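Side-chain contacts in glycine cleavage system H protein 1 (Mycobacterium marinum, PDB 3TZU), which probably carries the methylamine group of glycine from the P protein to the T protein of the glycine cleavage system, on a covalently bound lipoyl cofactor: residues I23-A26 / T31-G34; S79-P84 / G111-V116. One frame throughout, in Å; residues are numbered along the deposited sequence.

How the contacts relate
Contacts 1 and 2 follow one another along the chain, and their centres lie about 14 Å apart. Contact 1 closes the loop between strands 21-23 and 36-40 toward the periphery, about 13 Å from the centre of the chain. Contact 2 sits about 4 Å from that centre, between two sheets of the core. The two are linked through Ile23, which does not itself touch 31-34: its CB packs 4.2 Å from CB of Pro84, and its CD1 lies 4.2 Å from CG1 of Val116, farther along 114-118. Both are structural contacts away from Lys76, the predicted lipoyl attachment residue, which is unmodified here. Strand 77-82, with Leu81 of contact 2, begins directly after that lysine.

Contact 1. Residues I23-A26 / T31-G34; sequences IDIA and TPDG
Ile25 meets Thr31 and Pro32 with one arm of its branched side chain. The arm is set by chi1 of -60°, which places CG1 beside the backbone N and opposite the carbonyl carbon, and by an extended chi2 of 161°, which carries CD1 on toward Thr31 and leaves CG1 as the atom nearest Pro32. The inner carbon of the arm, CG1, packs against the pyrrolidine ring of Pro32 at its CD, the ring carbon bound to the backbone nitrogen, 4.1 Å away. The outer carbon serves Thr31: CD1 of Ile25 stands 4.2 Å from the hydroxyl OG1 and equally 4.2 Å from the methyl CG2 of Thr31, so that it faces the fork of the threonine rather than one branch. Chi1 of -59° in Thr31, with OG1 beside the backbone N and CG2 anti to it, turns both branches to this methyl. Both partners are met at a slant, and no hydrogen bond crosses between 23-26 and 31-34. The touch is loose and buries just 117 Å² in all.

Asp24 is the centre of an inverse gamma turn, in which N of Ile25 makes a weak hydrogen bond of 2.9 Å to O of Ile23. Beyond the pair, Val121 of strand 120-121 touches both Ile25 and Thr31, while the carbonyl of Ile25 accepts a hydrogen bond from Ser15 OG. Ile25 is buried, whereas Pro32 is exposed. This is plain apolar packing across the base of the long connection between the antiparallel neighbours 21-23 and 36-40, in the five-stranded sheet of the H-protein fold.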
loop_
_atom_site.group_PDB
_atom_site.type_symbol
_atom_site.label_atom_id
_atom_site.label_comp_id
_atom_site.label_asym_id
_atom_site.label_seq_id
_atom_site.Cartn_x
_atom_site.Cartn_y
_atom_site.Cartn_z
ATOM N N ILE A 23 15.737 -5.386 -4.959
ATOM C CA ILE A 23 16.929 -5.098 -5.772
ATOM C C ILE A 23 17.612 -6.453 -5.991
ATOM O O ILE A 23 17.680 -7.274 -5.069
ATOM C CB ILE A 23 17.873 -4.073 -5.087
ATOM C CG1 ILE A 23 19.081 -3.771 -5.969
ATOM C CG2 ILE A 23 18.328 -4.557 -3.722
ATOM C CD1 ILE A 23 19.778 -2.447 -5.676
ATOM N N ASP A 24 18.076 -6.695 -7.218
ATOM C CA ASP A 24 18.672 -7.980 -7.583
ATOM C C ASP A 24 20.112 -8.093 -7.145
ATOM O O ASP A 24 20.987 -8.207 -7.960
ATOM C CB ASP A 24 18.598 -8.224 -9.115
ATOM C CG ASP A 24 17.267 -8.784 -9.540
ATOM O OD1 ASP A 24 16.599 -9.415 -8.677
ATOM O OD2 ASP A 24 16.873 -8.608 -10.704
ATOM N N ILE A 25 20.332 -8.030 -5.844
ATOM C CA ILE A 25 21.542 -8.489 -5.219
ATOM C C ILE A 25 21.076 -9.644 -4.341
ATOM O O ILE A 25 20.145 -9.495 -3.517
ATOM C CB ILE A 25 22.170 -7.400 -4.339
ATOM C CG1 ILE A 25 22.517 -6.133 -5.153
ATOM C CG2 ILE A 25 23.422 -7.911 -3.665
ATOM C CD1 ILE A 25 22.709 -4.887 -4.302
ATOM N N ALA A 26 21.688 -10.805 -4.533
ATOM C CA ALA A 26 21.422 -11.954 -3.677
ATOM C C ALA A 26 21.798 -11.618 -2.247
ATOM O O ALA A 26 22.811 -10.983 -2.010
ATOM C CB ALA A 26 22.193 -13.173 -4.154
ATOM N N THR A 31 28.156 -6.464 -3.919
ATOM C CA THR A 31 27.416 -5.666 -4.872
ATOM C C THR A 31 28.159 -5.797 -6.211
ATOM O O THR A 31 29.338 -5.437 -6.303
ATOM C CB THR A 31 27.298 -4.202 -4.384
ATOM O OG1 THR A 31 26.636 -4.176 -3.103
ATOM C CG2 THR A 31 26.517 -3.368 -5.374
ATOM N N PRO A 32 27.483 -6.356 -7.240
ATOM C CA PRO A 32 28.115 -6.734 -8.516
ATOM C C PRO A 32 28.905 -5.640 -9.210
ATOM O O PRO A 32 28.641 -4.453 -9.000
ATOM C CB PRO A 32 26.924 -7.104 -9.399
ATOM C CG PRO A 32 25.881 -7.565 -8.448
ATOM C CD PRO A 32 26.062 -6.757 -7.197
ATOM N N ASP A 33 29.840 -6.057 -10.069
ATOM C CA ASP A 33 30.590 -5.140 -10.938
ATOM C C ASP A 33 29.766 -4.781 -12.189
ATOM O O ASP A 33 30.319 -4.666 -13.285
ATOM C CB ASP A 33 31.947 -5.759 -11.338
ATOM N N GLY A 34 28.456 -4.595 -12.013
ATOM C CA GLY A 34 27.518 -4.331 -13.121
ATOM C C GLY A 34 26.132 -3.886 -12.644
ATOM O O GLY A 34 25.818 -4.019 -11.467
#

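Contact 2. Residues S79-P84 / G111-V116; sequences SDLIAP and GWLYSV
Leu81 and Leu113 meet through their methyl groups in the middle of the core, with CD1 of Leu113 3.8 Å from CD1 and 4.1 Å from CD2 of Leu81. This methyl of Leu113 therefore rests against the forked end of Leu81, the two side chains slanting across each other. Farther along, Tyr114 reaches over to Ala83 and Pro84, just past the end of strand 77-82. Its OH lies 3.8 Å from CD of Pro84 and 4.0 Å from CA of Ala83, contacts of packing rather than hydrogen bonding. Chi1 of 67° sets the Tyr114 ring between its own backbone N and carbonyl carbon, and from there the phenol spans the gap to Pro84.

Leu113 and Tyr114 can both turn inward because they form a classic beta bulge opposite Val38. In the next shell, Ile40 touches both leucines and Val38 touches both Pro84 and Tyr114, while Cys69 flanks the tyrosine. At the far end of 79-84, Ser79 pairs antiparallel with a strand of the second subunit, so the sheet continues across the interface. With 77-82 in the three-stranded sheet and 114-118 in the five-stranded one, these apolar side chains fill the space between the two layers, as in the barrel-sandwich hybrid fold of lipoyl-bearing proteins.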
loop_
_atom_site.group_PDB
_atom_site.type_symbol
_atom_site.label_atom_id
_atom_site.label_comp_id
_atom_site.label_asym_id
_atom_site.label_seq_id
_atom_site.Cartn_x
_atom_site.Cartn_y
_atom_site.Cartn_z
ATOM N N SER A 79 2.461 6.682 -4.546
ATOM C CA SER A 79 3.478 6.190 -3.648
ATOM C C SER A 79 4.885 6.415 -4.188
ATOM O O SER A 79 5.206 6.059 -5.330
ATOM C CB SER A 79 3.254 4.716 -3.418
ATOM O OG SER A 79 3.984 4.306 -2.280
ATOM N N ASP A 80 5.726 7.001 -3.347
ATOM C CA ASP A 80 7.115 7.284 -3.714
ATOM C C ASP A 80 7.988 6.038 -3.802
ATOM O O ASP A 80 7.929 5.171 -2.945
ATOM C CB ASP A 80 7.741 8.261 -2.744
ATOM C CG ASP A 80 7.182 9.641 -2.883
ATOM O OD1 ASP A 80 6.515 9.921 -3.894
ATOM O OD2 ASP A 80 7.386 10.454 -1.957
ATOM N N LEU A 81 8.782 5.970 -4.870
ATOM C CA LEU A 81 9.807 4.983 -4.991
ATOM C C LEU A 81 10.963 5.477 -4.104
ATOM O O LEU A 81 11.299 6.640 -4.128
ATOM C CB LEU A 81 10.173 4.796 -6.471
ATOM C CG LEU A 81 9.028 4.154 -7.292
ATOM C CD1 LEU A 81 9.351 4.040 -8.786
ATOM C CD2 LEU A 81 8.657 2.778 -6.729
ATOM N N ILE A 82 11.488 4.616 -3.254
ATOM C CA ILE A 82 12.573 4.949 -2.334
ATOM C C ILE A 82 13.727 4.039 -2.763
ATOM O O ILE A 82 13.604 2.829 -2.703
ATOM C CB ILE A 82 12.200 4.659 -0.860
ATOM C CG1 ILE A 82 10.884 5.340 -0.482
ATOM C CG2 ILE A 82 13.298 5.129 0.077
ATOM C CD1 ILE A 82 10.939 6.851 -0.528
ATOM N N ALA A 83 14.811 4.647 -3.229
ATOM C CA ALA A 83 15.979 3.952 -3.768
ATOM C C ALA A 83 16.565 2.961 -2.757
ATOM O O ALA A 83 16.937 3.353 -1.663
ATOM C CB ALA A 83 17.044 4.979 -4.159
ATOM N N PRO A 84 16.620 1.673 -3.106
ATOM C CA PRO A 84 17.280 0.727 -2.215
ATOM C C PRO A 84 18.812 0.896 -2.191
ATOM O O PRO A 84 19.470 0.404 -1.267
ATOM C CB PRO A 84 16.924 -0.640 -2.826
ATOM C CG PRO A 84 15.724 -0.392 -3.644
ATOM C CD PRO A 84 15.901 0.984 -4.185
ATOM N N GLY A 111 8.022 -6.654 -15.140
ATOM C CA GLY A 111 7.670 -5.416 -14.464
ATOM C C GLY A 111 8.775 -4.698 -13.689
ATOM O O GLY A 111 8.494 -3.751 -12.962
ATOM N N TRP A 112 10.024 -5.123 -13.837
ATOM C CA TRP A 112 11.160 -4.370 -13.285
ATOM C C TRP A 112 11.101 -2.924 -13.767
ATOM O O TRP A 112 10.576 -2.631 -14.857
ATOM C CB TRP A 112 12.477 -5.030 -13.690
ATOM C CG TRP A 112 12.775 -4.922 -15.160
ATOM C CD1 TRP A 112 12.288 -5.719 -16.193
ATOM C CD2 TRP A 112 13.617 -3.929 -15.822
ATOM N NE1 TRP A 112 12.760 -5.305 -17.397
ATOM C CE2 TRP A 112 13.562 -4.235 -17.252
ATOM C CE3 TRP A 112 14.380 -2.855 -15.392
ATOM C CZ2 TRP A 112 14.267 -3.491 -18.192
ATOM C CZ3 TRP A 112 15.090 -2.111 -16.346
ATOM C CH2 TRP A 112 15.035 -2.421 -17.708
ATOM N N LEU A 113 11.617 -2.004 -12.959
ATOM C CA LEU A 113 11.369 -0.574 -13.192
ATOM C C LEU A 113 12.584 0.145 -13.728
ATOM O O LEU A 113 12.449 1.025 -14.570
ATOM C CB LEU A 113 10.904 0.097 -11.894
ATOM C CG LEU A 113 9.529 -0.336 -11.336
ATOM C CD1 LEU A 113 9.147 0.468 -10.081
ATOM C CD2 LEU A 113 8.442 -0.238 -12.400
ATOM N N TYR A 114 13.763 -0.200 -13.218
ATOM C CA TYR A 114 15.025 0.410 -13.662
ATOM C C TYR A 114 16.221 -0.436 -13.252
ATOM O O TYR A 114 16.086 -1.405 -12.525
ATOM C CB TYR A 114 15.174 1.878 -13.158
ATOM C CG TYR A 114 15.333 2.081 -11.661
ATOM C CD1 TYR A 114 16.555 1.915 -11.045
ATOM C CD2 TYR A 114 14.256 2.484 -10.873
ATOM C CE1 TYR A 114 16.711 2.111 -9.672
ATOM C CE2 TYR A 114 14.393 2.674 -9.495
ATOM C CZ TYR A 114 15.632 2.481 -8.904
ATOM O OH TYR A 114 15.799 2.669 -7.551
ATOM N N SER A 115 17.398 -0.092 -13.765
ATOM C CA SER A 115 18.634 -0.719 -13.308
ATOM C C SER A 115 19.577 0.373 -12.862
ATOM O O SER A 115 19.624 1.458 -13.470
ATOM C CB SER A 115 19.281 -1.566 -14.398
ATOM O OG SER A 115 20.016 -0.766 -15.296
ATOM N N VAL A 116 20.307 0.082 -11.792
ATOM C CA VAL A 116 21.234 1.025 -11.180
ATOM C C VAL A 116 22.617 0.370 -11.095
ATOM O O VAL A 116 22.707 -0.852 -10.965
ATOM C CB VAL A 116 20.724 1.482 -9.776
ATOM C CG1 VAL A 116 20.417 0.282 -8.868
ATOM C CG2 VAL A 116 21.710 2.422 -9.104
#